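PDB 7BOB: endo-beta-mannanase from Opitutaceae bacterium TAV5, which acts as a homotrimeric exo-beta-1,4-mannosidase of glycoside hydrolase family 5, probably releasing mannose from the non-reducing ends of beta-1,4-linked mannan chains. Local coordinates for residues A22-A27 / W317-I322; G283-S288 / S336-V341; A297-I302 / K349-F354. One frame throughout, in Å; residues are numbered along the deposited sequence.

The three contacts tie together neighbouring beta-alpha units (the first, seventh and eighth) of a (beta/alpha)8 barrel on one side of the chain's centre. Interaction 1 joins the ends of strands 20-23 and 311-316, where family 5 enzymes generally bind their substrate, and so probably lies close to the active site. Interaction 2 lies alongside it, with centres about 9 Å apart: Cys318 O meets Leu340 N at 2.8 Å and Asp321 OD1 meets Gly339 N at 3.0 Å, both probable hydrogen bonds. Interaction 3 packs the outer helices behind interaction 2, with centres about 12 Å apart, and Gly339 O touches Leu351 CD1 at 3.6 Å. Interactions 1 and 3 do not touch; about 5 Å separates their nearest atoms.

Interaction 1 of 3, residues A22-A27 / W317-I322; sequences ANYWPA and WCFKDI
The indole of Trp317 carries the CB of its successor, Cys318, over one face, 3.3 Å above the plane and toward the rim. Asn23 crosses it at about a right angle and reaches the benzo side obliquely, CB lying 3.3 Å from Trp317 CE3 with the amide plane turned 35° from the ring. The Tyr24 ring has Pro26 N above one face, while its CD1 edge meets Phe319 CB near the ring plane. Phe319 CB is also 3.7 Å from Ala22 CB, so it sits between the two side chains. Polar atoms fix this framework. Phe319 N donates to Asn23 O across 3.0 Å, approaching almost along the C=O axis although the bond is bent at the hydrogen (133°). Farther on, one water donates to Trp25 O and accepts from Lys320 N, bridging the backbones at Trp25 and Lys320. A second joins Ala27 N to Lys320 NZ, whose folded chain also reaches a salt bridge with Asp45. Packing is tight at the far end, where Ala27 CB comes within 3.1 Å of Asp321 O. The Asn23 amide, with CG anti to its carbonyl carbon (chi1 -61°), is gripped by Arg58 at OD1 and by the carbonyls of Trp316 and Gln280 at ND2, which should hold its rotation. The peptide between Trp317 and Cys318 is cis. A tryptophan before a cis peptide at the end of the eighth strand, beside the first, is recurrent in family 5 and related clan GH-A (beta/alpha)8 barrels, where it commonly lines the sugar-binding cleft, and Trp317 is consistent with that role.

Interaction 2 of 3, residues G283-S288 / S336-V341; sequences GTILTS and SELGLV
Hydrogen bonding supplies the one polar link between the loops 283-288 and 336-341. Thr287 OG1 donates to Glu337 O over 2.8 Å, the hydroxyl lying 41° out of the carbonyl plane and thus away from the usual lone-pair direction. Thr287 holds OG1 between its backbone N and carbonyl carbon (chi1 67°), which turns the hydroxyl to the neighbouring loop. The same oxygen is hydrogen-bonded to Lys348 NZ, which also binds Gly339 O and forms a salt bridge with Asp321. Within 283-288 the chain folds back in a classic gamma turn centred on Ile285: its phi is positive (72°), and Leu286 N makes a weak bond to Thr284 O. Thr284 OG1 strengthens the turn by donating to Leu286 O at 2.7 Å.

Apolar contact is made at the tips: although the CB of Ile285 points away from 336-341, its CD1 reaches back. Ile285 and Leu338 run side by side and point the same way, with Ile285 CD1 3.9 Å from Leu338 CD2. Leu338 CD2 also lies 3.3 Å from Ile285 O, so the methyl rests against the backbone of the turn as well as the side chain.

At the periphery, Glu337 stretches out beyond CG and brings OE2 within 3.9 Å of Ser288 CB, a van der Waals approach. Here Ser288 OG is hydrogen-bonded to Glu491 of a neighbouring subunit, whose Tyr495 packs on Ile285.

Thr287 OG1, its hydrogen given to Glu337 O, can accept from Lys348 NZ; the lysine charge, partly balanced by Asp321, may polarise the hydroxyl while the amine bonds to both loops.

Interaction 3 of 3, residues A297-I302 / K349-F354; sequences AYLRAI and KGLEYF
Tyr298 O is gripped by two backbone N-H groups of its own helix, by Ile302 N at 2.9 Å and, weakly, by Ala301 N at 3.0 Å, so it accepts bonds both three and four residues ahead. The turn this oxygen braces presents Leu299 and Arg300 to the segment 349-354, to which no hydrogen bond is made. On that opposing side, Gly350 N is held by one very short bond, 2.4 Å, to Glu352 OE2, which the N-H meets from above the carboxylate plane. This places a negative group at the start of helix 352-364, where the helix dipole would tend to favour it. Gly350 itself has a phi of 110°, a backbone geometry that calls for glycine.

The two helices, 292-309 and 352-364, follow the seventh and eighth strands of the (beta/alpha)8 barrel and lie next to each other in its outer layer. Tyr353 reaches between them, its CG anti to the backbone N (chi1 178°), throwing the ring across to the other helix. Arg300 runs over one face of this ring. Its CG sits almost above the centre, 3.5 Å from the centroid, in a CH-pi contact. Beyond it the extended chain carries the guanidinium to the CD1 side, Arg300 CZ standing 3.3 Å from Tyr353 CD1, the two planes being inclined by 41°. The guanidinium is anchored elsewhere by a salt bridge from NE to Asp296, one turn back, with a weak, long pairing to Glu356. Leu299 works deeper in: its CB meets Tyr353 CD2 at 4.0 Å, while its side chain crosses that of Leu351 obliquely, Leu299 CD1 4.2 Å from Leu351 CD2. Behind them Phe354 turns to the barrel strands and meets Phe282 edge-to-face.

Interaction 1 of 3, residues A22-A27 / W317-I322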
loop_
_atom_site.group_PDB
_atom_site.type_symbol
_atom_site.label_atom_id
_atom_site.label_comp_id
_atom_site.label_asym_id
_atom_site.label_seq_id
_atom_site.Cartn_x
_atom_site.Cartn_y
_atom_site.Cartn_z
ATOM N N ALA A 22 -31.420 -15.995 -19.038
ATOM C CA ALA A 22 -30.954 -15.849 -17.665
ATOM C C ALA A 22 -29.783 -16.776 -17.397
ATOM O O ALA A 22 -29.704 -17.887 -17.935
ATOM C CB ALA A 22 -32.046 -16.170 -16.630
ATOM N N ASN A 23 -28.878 -16.309 -16.539
ATOM C CA ASN A 23 -27.955 -17.206 -15.863
ATOM C C ASN A 23 -28.734 -18.041 -14.850
ATOM O O ASN A 23 -29.669 -17.541 -14.213
ATOM C CB ASN A 23 -26.851 -16.399 -15.173
ATOM C CG ASN A 23 -26.027 -15.582 -16.156
ATOM O OD1 ASN A 23 -24.978 -16.030 -16.629
ATOM N ND2 ASN A 23 -26.500 -14.368 -16.470
ATOM N N TYR A 24 -28.338 -19.313 -14.674
ATOM C CA TYR A 24 -29.196 -20.256 -13.956
ATOM C C TYR A 24 -28.485 -21.057 -12.885
ATOM O O TYR A 24 -27.466 -21.701 -13.158
ATOM C CB TYR A 24 -29.854 -21.263 -14.902
ATOM C CG TYR A 24 -30.753 -22.214 -14.156
ATOM C CD1 TYR A 24 -31.958 -21.782 -13.610
ATOM C CD2 TYR A 24 -30.397 -23.539 -13.982
ATOM C CE1 TYR A 24 -32.787 -22.643 -12.927
ATOM C CE2 TYR A 24 -31.215 -24.413 -13.301
ATOM C CZ TYR A 24 -32.406 -23.965 -12.775
ATOM O OH TYR A 24 -33.202 -24.867 -12.101
ATOM N N TRP A 25 -29.084 -21.074 -11.689
ATOM C CA TRP A 25 -28.923 -22.100 -10.652
ATOM C C TRP A 25 -30.320 -22.395 -10.113
ATOM O O TRP A 25 -31.133 -21.474 -9.987
ATOM C CB TRP A 25 -28.031 -21.676 -9.476
ATOM C CG TRP A 25 -26.578 -21.513 -9.759
ATOM C CD1 TRP A 25 -25.881 -20.336 -9.773
ATOM C CD2 TRP A 25 -25.623 -22.547 -10.010
ATOM N NE1 TRP A 25 -24.558 -20.572 -10.047
ATOM C CE2 TRP A 25 -24.368 -21.920 -10.194
ATOM C CE3 TRP A 25 -25.705 -23.938 -10.113
ATOM C CZ2 TRP A 25 -23.206 -22.635 -10.470
ATOM C CZ3 TRP A 25 -24.535 -24.656 -10.382
ATOM C CH2 TRP A 25 -23.306 -24.001 -10.557
ATOM N N PRO A 26 -30.631 -23.644 -9.769
ATOM C CA PRO A 26 -31.926 -23.917 -9.128
ATOM C C PRO A 26 -32.065 -23.168 -7.811
ATOM O O PRO A 26 -31.085 -22.920 -7.109
ATOM C CB PRO A 26 -31.897 -25.433 -8.888
ATOM C CG PRO A 26 -30.750 -25.939 -9.696
ATOM C CD PRO A 26 -29.766 -24.831 -9.778
ATOM N N ALA A 27 -33.312 -22.820 -7.473
ATOM C CA ALA A 27 -33.589 -22.162 -6.199
ATOM C C ALA A 27 -33.154 -23.006 -5.001
ATOM O O ALA A 27 -32.629 -22.472 -4.012
ATOM C CB ALA A 27 -35.076 -21.864 -6.075
ATOM N N TRP A 317 -29.011 -11.820 -14.415
ATOM C CA TRP A 317 -28.503 -12.513 -13.229
ATOM C C TRP A 317 -29.448 -12.265 -12.059
ATOM O O TRP A 317 -29.610 -11.121 -11.640
ATOM C CB TRP A 317 -27.083 -12.054 -12.825
ATOM C CG TRP A 317 -26.593 -13.009 -11.777
ATOM C CD1 TRP A 317 -26.988 -13.068 -10.464
ATOM C CD2 TRP A 317 -25.726 -14.128 -11.988
ATOM N NE1 TRP A 317 -26.398 -14.154 -9.840
ATOM C CE2 TRP A 317 -25.617 -14.817 -10.751
ATOM C CE3 TRP A 317 -25.006 -14.600 -13.089
ATOM C CZ2 TRP A 317 -24.838 -15.965 -10.599
ATOM C CZ3 TRP A 317 -24.227 -15.759 -12.934
ATOM C CH2 TRP A 317 -24.157 -16.420 -11.703
ATOM N N CYS A 318 -30.035 -13.320 -11.497
ATOM C CA CYS A 318 -30.041 -14.675 -12.040
ATOM C C CYS A 318 -31.526 -15.126 -12.057
ATOM O O CYS A 318 -32.422 -14.356 -11.666
ATOM C CB CYS A 318 -29.155 -15.606 -11.197
ATOM S SG CYS A 318 -29.766 -15.752 -9.503
ATOM N N PHE A 319 -31.809 -16.351 -12.505
ATOM C CA PHE A 319 -33.190 -16.672 -12.856
ATOM C C PHE A 319 -34.093 -16.704 -11.629
ATOM O O PHE A 319 -35.171 -16.100 -11.632
ATOM C CB PHE A 319 -33.266 -17.998 -13.603
ATOM C CG PHE A 319 -34.648 -18.300 -14.151
ATOM C CD1 PHE A 319 -35.318 -17.365 -14.945
ATOM C CD2 PHE A 319 -35.283 -19.491 -13.852
ATOM C CE1 PHE A 319 -36.605 -17.632 -15.446
ATOM C CE2 PHE A 319 -36.559 -19.783 -14.346
ATOM C CZ PHE A 319 -37.227 -18.845 -15.149
ATOM N N LYS A 320 -33.675 -17.405 -10.575
ATOM C CA LYS A 320 -34.490 -17.661 -9.392
ATOM C C LYS A 320 -33.866 -17.016 -8.166
ATOM O O LYS A 320 -32.645 -16.840 -8.096
ATOM C CB LYS A 320 -34.620 -19.167 -9.107
ATOM C CG LYS A 320 -35.461 -19.953 -10.131
ATOM C CD LYS A 320 -36.926 -19.562 -10.062
ATOM C CE LYS A 320 -37.693 -20.407 -9.057
ATOM N NZ LYS A 320 -38.143 -21.693 -9.648
ATOM N N ASP A 321 -34.708 -16.692 -7.185
ATOM C CA ASP A 321 -34.200 -16.523 -5.833
ATOM C C ASP A 321 -33.621 -17.860 -5.358
ATOM O O ASP A 321 -34.082 -18.938 -5.756
ATOM C CB ASP A 321 -35.302 -16.046 -4.881
ATOM C CG ASP A 321 -35.795 -14.618 -5.190
ATOM O OD1 ASP A 321 -35.039 -13.802 -5.764
ATOM O OD2 ASP A 321 -36.967 -14.324 -4.864
ATOM N N ILE A 322 -32.588 -17.793 -4.524
ATOM C CA ILE A 322 -31.875 -18.996 -4.093
ATOM C C ILE A 322 -31.843 -19.005 -2.570
ATOM O O ILE A 322 -30.950 -18.393 -1.972
ATOM C CB ILE A 322 -30.462 -19.031 -4.688
ATOM C CG1 ILE A 322 -30.535 -19.015 -6.219
ATOM C CG2 ILE A 322 -29.639 -20.227 -4.132
ATOM C CD1 ILE A 322 -29.207 -18.765 -6.880
HETATM O O HOH W 1 -31.132 -18.853 -10.588
HETATM O O HOH W 2 -35.534 -23.292 -8.909
#

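Interaction 2 of 3, residues G283-S288 / S336-V341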
loop_
_atom_site.group_PDB
_atom_site.type_symbol
_atom_site.label_atom_id
_atom_site.label_comp_id
_atom_site.label_asym_id
_atom_site.label_seq_id
_atom_site.Cartn_x
_atom_site.Cartn_y
_atom_site.Cartn_z
ATOM N N GLY A 283 -27.994 -7.133 -13.901
ATOM C CA GLY A 283 -28.968 -7.333 -12.843
ATOM C C GLY A 283 -29.177 -6.055 -12.076
ATOM O O GLY A 283 -28.402 -5.106 -12.207
ATOM N N THR A 284 -30.255 -6.026 -11.295
ATOM C CA THR A 284 -30.475 -4.867 -10.441
ATOM C C THR A 284 -29.978 -5.071 -9.024
ATOM O O THR A 284 -29.804 -4.080 -8.311
ATOM C CB THR A 284 -31.959 -4.488 -10.368
ATOM O OG1 THR A 284 -32.705 -5.609 -9.878
ATOM C CG2 THR A 284 -32.482 -4.040 -11.742
ATOM N N ILE A 285 -29.757 -6.327 -8.605
ATOM C CA ILE A 285 -29.295 -6.679 -7.261
ATOM C C ILE A 285 -30.416 -6.455 -6.254
ATOM O O ILE A 285 -30.850 -7.385 -5.568
ATOM C CB ILE A 285 -28.021 -5.904 -6.846
ATOM C CG1 ILE A 285 -26.874 -6.198 -7.817
ATOM C CG2 ILE A 285 -27.627 -6.265 -5.385
ATOM C CD1 ILE A 285 -26.455 -7.692 -7.823
ATOM N N LEU A 286 -30.867 -5.219 -6.114
ATOM C CA LEU A 286 -32.080 -4.988 -5.344
ATOM C C LEU A 286 -33.250 -5.467 -6.185
ATOM O O LEU A 286 -33.376 -5.076 -7.356
ATOM C CB LEU A 286 -32.222 -3.510 -4.987
ATOM C CG LEU A 286 -30.965 -2.847 -4.412
ATOM C CD1 LEU A 286 -31.176 -1.339 -4.284
ATOM C CD2 LEU A 286 -30.540 -3.463 -3.053
ATOM N N THR A 287 -34.068 -6.369 -5.627
ATOM C CA THR A 287 -35.231 -6.841 -6.377
ATOM C C THR A 287 -36.481 -6.949 -5.505
ATOM O O THR A 287 -37.440 -7.623 -5.901
ATOM C CB THR A 287 -34.977 -8.215 -7.034
ATOM O OG1 THR A 287 -34.848 -9.206 -6.016
ATOM C CG2 THR A 287 -33.723 -8.227 -7.920
ATOM N N SER A 288 -36.507 -6.309 -4.339
ATOM C CA SER A 288 -37.652 -6.419 -3.447
ATOM C C SER A 288 -38.833 -5.603 -3.979
ATOM O O SER A 288 -38.721 -4.848 -4.948
ATOM C CB SER A 288 -37.280 -5.975 -2.026
ATOM O OG SER A 288 -37.331 -4.556 -1.877
ATOM N N SER A 336 -28.948 -14.316 -2.374
ATOM C CA SER A 336 -30.117 -15.176 -2.260
ATOM C C SER A 336 -31.369 -14.584 -2.891
ATOM O O SER A 336 -32.393 -15.281 -2.949
ATOM C CB SER A 336 -30.409 -15.493 -0.786
ATOM O OG SER A 336 -31.076 -14.410 -0.153
ATOM N N GLU A 337 -31.323 -13.332 -3.353
ATOM C CA GLU A 337 -32.527 -12.613 -3.785
ATOM C C GLU A 337 -32.260 -11.831 -5.071
ATOM O O GLU A 337 -32.611 -10.658 -5.204
ATOM C CB GLU A 337 -33.033 -11.683 -2.683
ATOM C CG GLU A 337 -34.518 -11.359 -2.835
ATOM C CD GLU A 337 -35.045 -10.420 -1.762
ATOM O OE1 GLU A 337 -34.536 -10.462 -0.624
ATOM O OE2 GLU A 337 -35.982 -9.644 -2.060
ATOM N N LEU A 338 -31.626 -12.482 -6.039
ATOM C CA LEU A 338 -31.360 -11.875 -7.334
ATOM C C LEU A 338 -32.281 -12.413 -8.431
ATOM O O LEU A 338 -32.065 -12.113 -9.614
ATOM C CB LEU A 338 -29.897 -12.100 -7.704
ATOM C CG LEU A 338 -28.941 -11.591 -6.601
ATOM C CD1 LEU A 338 -27.498 -11.819 -6.986
ATOM C CD2 LEU A 338 -29.205 -10.090 -6.318
ATOM N N GLY A 339 -33.273 -13.226 -8.072
ATOM C CA GLY A 339 -34.082 -13.882 -9.089
ATOM C C GLY A 339 -34.860 -12.883 -9.936
ATOM O O GLY A 339 -35.316 -11.840 -9.453
ATOM N N LEU A 340 -34.974 -13.191 -11.226
ATOM C CA LEU A 340 -35.992 -12.551 -12.041
ATOM C C LEU A 340 -37.381 -12.982 -11.600
ATOM O O LEU A 340 -38.355 -12.232 -11.769
ATOM C CB LEU A 340 -35.767 -12.882 -13.518
ATOM C CG LEU A 340 -36.908 -12.509 -14.475
ATOM C CD1 LEU A 340 -36.924 -10.988 -14.780
ATOM C CD2 LEU A 340 -36.850 -13.344 -15.751
ATOM N N VAL A 341 -37.462 -14.138 -10.954
ATOM C CA VAL A 341 -38.699 -14.848 -10.702
ATOM C C VAL A 341 -38.747 -15.266 -9.233
ATOM O O VAL A 341 -37.730 -15.677 -8.661
ATOM C CB VAL A 341 -38.771 -16.062 -11.649
ATOM C CG1 VAL A 341 -39.638 -17.133 -11.089
ATOM C CG2 VAL A 341 -39.208 -15.618 -13.054
#

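Interaction 3 of 3, residues A297-I302 / K349-F354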
loop_
_atom_site.group_PDB
_atom_site.type_symbol
_atom_site.label_atom_id
_atom_site.label_comp_id
_atom_site.label_asym_id
_atom_site.label_seq_id
_atom_site.Cartn_x
_atom_site.Cartn_y
_atom_site.Cartn_z
ATOM N N ALA A 297 -37.655 1.492 -13.761
ATOM C CA ALA A 297 -37.119 2.647 -14.486
ATOM C C ALA A 297 -35.661 2.426 -14.878
ATOM O O ALA A 297 -35.241 2.819 -15.978
ATOM C CB ALA A 297 -37.252 3.918 -13.642
ATOM N N TYR A 298 -34.877 1.783 -13.996
ATOM C CA TYR A 298 -33.483 1.500 -14.318
ATOM C C TYR A 298 -33.380 0.628 -15.559
ATOM O O TYR A 298 -32.590 0.910 -16.472
ATOM C CB TYR A 298 -32.800 0.823 -13.122
ATOM C CG TYR A 298 -31.412 0.299 -13.409
ATOM C CD1 TYR A 298 -30.309 1.149 -13.379
ATOM C CD2 TYR A 298 -31.198 -1.051 -13.679
ATOM C CE1 TYR A 298 -29.030 0.679 -13.629
ATOM C CE2 TYR A 298 -29.910 -1.545 -13.913
ATOM C CZ TYR A 298 -28.836 -0.676 -13.892
ATOM O OH TYR A 298 -27.568 -1.154 -14.142
ATOM N N LEU A 299 -34.170 -0.446 -15.603
ATOM C CA LEU A 299 -34.090 -1.356 -16.734
ATOM C C LEU A 299 -34.514 -0.660 -18.015
ATOM O O LEU A 299 -33.875 -0.843 -19.062
ATOM C CB LEU A 299 -34.941 -2.597 -16.475
ATOM C CG LEU A 299 -34.420 -3.489 -15.337
ATOM C CD1 LEU A 299 -35.354 -4.652 -15.102
ATOM C CD2 LEU A 299 -33.004 -3.982 -15.605
ATOM N N ARG A 300 -35.558 0.182 -17.942
ATOM C CA ARG A 300 -36.006 0.887 -19.139
ATOM C C ARG A 300 -34.958 1.857 -19.652
ATOM O O ARG A 300 -35.015 2.244 -20.826
ATOM C CB ARG A 300 -37.339 1.617 -18.879
ATOM C CG ARG A 300 -38.513 0.621 -18.935
ATOM C CD ARG A 300 -39.695 1.030 -18.063
ATOM N NE ARG A 300 -40.691 -0.039 -18.048
ATOM C CZ ARG A 300 -41.464 -0.359 -19.092
ATOM N NH1 ARG A 300 -41.364 0.319 -20.224
ATOM N NH2 ARG A 300 -42.328 -1.365 -19.008
ATOM N N ALA A 301 -34.004 2.265 -18.810
ATOM C CA ALA A 301 -32.916 3.079 -19.329
ATOM C C ALA A 301 -31.759 2.219 -19.851
ATOM O O ALA A 301 -31.299 2.405 -20.984
ATOM C CB ALA A 301 -32.422 4.051 -18.248
ATOM N N ILE A 302 -31.281 1.262 -19.060
ATOM C CA ILE A 302 -29.994 0.674 -19.419
ATOM C C ILE A 302 -30.095 -0.301 -20.584
ATOM O O ILE A 302 -29.149 -0.410 -21.372
ATOM C CB ILE A 302 -29.345 0.007 -18.198
ATOM C CG1 ILE A 302 -30.234 -1.106 -17.674
ATOM C CG2 ILE A 302 -29.027 1.060 -17.121
ATOM C CD1 ILE A 302 -29.473 -2.392 -17.459
ATOM N N LYS A 349 -42.413 -8.236 -9.335
ATOM C CA LYS A 349 -42.860 -6.873 -9.563
ATOM C C LYS A 349 -41.643 -5.955 -9.668
ATOM O O LYS A 349 -40.766 -5.960 -8.793
ATOM C CB LYS A 349 -43.794 -6.436 -8.433
ATOM C CG LYS A 349 -44.457 -5.083 -8.641
ATOM C CD LYS A 349 -45.041 -4.575 -7.325
ATOM C CE LYS A 349 -45.442 -3.103 -7.400
ATOM N NZ LYS A 349 -46.076 -2.656 -6.123
ATOM N N GLY A 350 -41.558 -5.210 -10.770
ATOM C CA GLY A 350 -40.448 -4.323 -11.030
ATOM C C GLY A 350 -39.540 -4.766 -12.160
ATOM O O GLY A 350 -38.868 -3.916 -12.761
ATOM N N LEU A 351 -39.521 -6.058 -12.493
ATOM C CA LEU A 351 -38.580 -6.591 -13.473
ATOM C C LEU A 351 -39.232 -7.018 -14.791
ATOM O O LEU A 351 -38.511 -7.432 -15.715
ATOM C CB LEU A 351 -37.807 -7.769 -12.856
ATOM C CG LEU A 351 -37.166 -7.546 -11.461
ATOM C CD1 LEU A 351 -36.339 -8.748 -11.020
ATOM C CD2 LEU A 351 -36.325 -6.266 -11.403
ATOM N N GLU A 352 -40.565 -6.910 -14.913
ATOM C CA GLU A 352 -41.278 -7.381 -16.109
ATOM C C GLU A 352 -40.719 -6.781 -17.390
ATOM O O GLU A 352 -40.815 -7.399 -18.455
ATOM C CB GLU A 352 -42.783 -7.058 -16.029
ATOM C CG GLU A 352 -43.404 -7.174 -14.624
ATOM C CD GLU A 352 -43.041 -5.976 -13.718
ATOM O OE1 GLU A 352 -42.747 -4.875 -14.255
ATOM O OE2 GLU A 352 -43.024 -6.135 -12.474
ATOM N N TYR A 353 -40.101 -5.600 -17.308
ATOM C CA TYR A 353 -39.642 -4.959 -18.534
ATOM C C TYR A 353 -38.594 -5.787 -19.261
ATOM O O TYR A 353 -38.539 -5.748 -20.495
ATOM C CB TYR A 353 -39.067 -3.572 -18.260
ATOM C CG TYR A 353 -38.564 -2.958 -19.533
ATOM C CD1 TYR A 353 -39.464 -2.599 -20.549
ATOM C CD2 TYR A 353 -37.207 -2.774 -19.753
ATOM C CE1 TYR A 353 -39.025 -2.045 -21.737
ATOM C CE2 TYR A 353 -36.748 -2.213 -20.939
ATOM C CZ TYR A 353 -37.669 -1.854 -21.933
ATOM O OH TYR A 353 -37.236 -1.299 -23.121
ATOM N N PHE A 354 -37.718 -6.497 -18.532
ATOM C CA PHE A 354 -36.780 -7.371 -19.233
ATOM C C PHE A 354 -37.520 -8.352 -20.143
ATOM O O PHE A 354 -37.081 -8.622 -21.266
ATOM C CB PHE A 354 -35.893 -8.142 -18.255
ATOM C CG PHE A 354 -34.922 -9.067 -18.942
ATOM C CD1 PHE A 354 -34.180 -8.618 -20.030
ATOM C CD2 PHE A 354 -34.781 -10.387 -18.532
ATOM C CE1 PHE A 354 -33.295 -9.453 -20.682
ATOM C CE2 PHE A 354 -33.892 -11.240 -19.185
ATOM C CZ PHE A 354 -33.145 -10.782 -20.255
#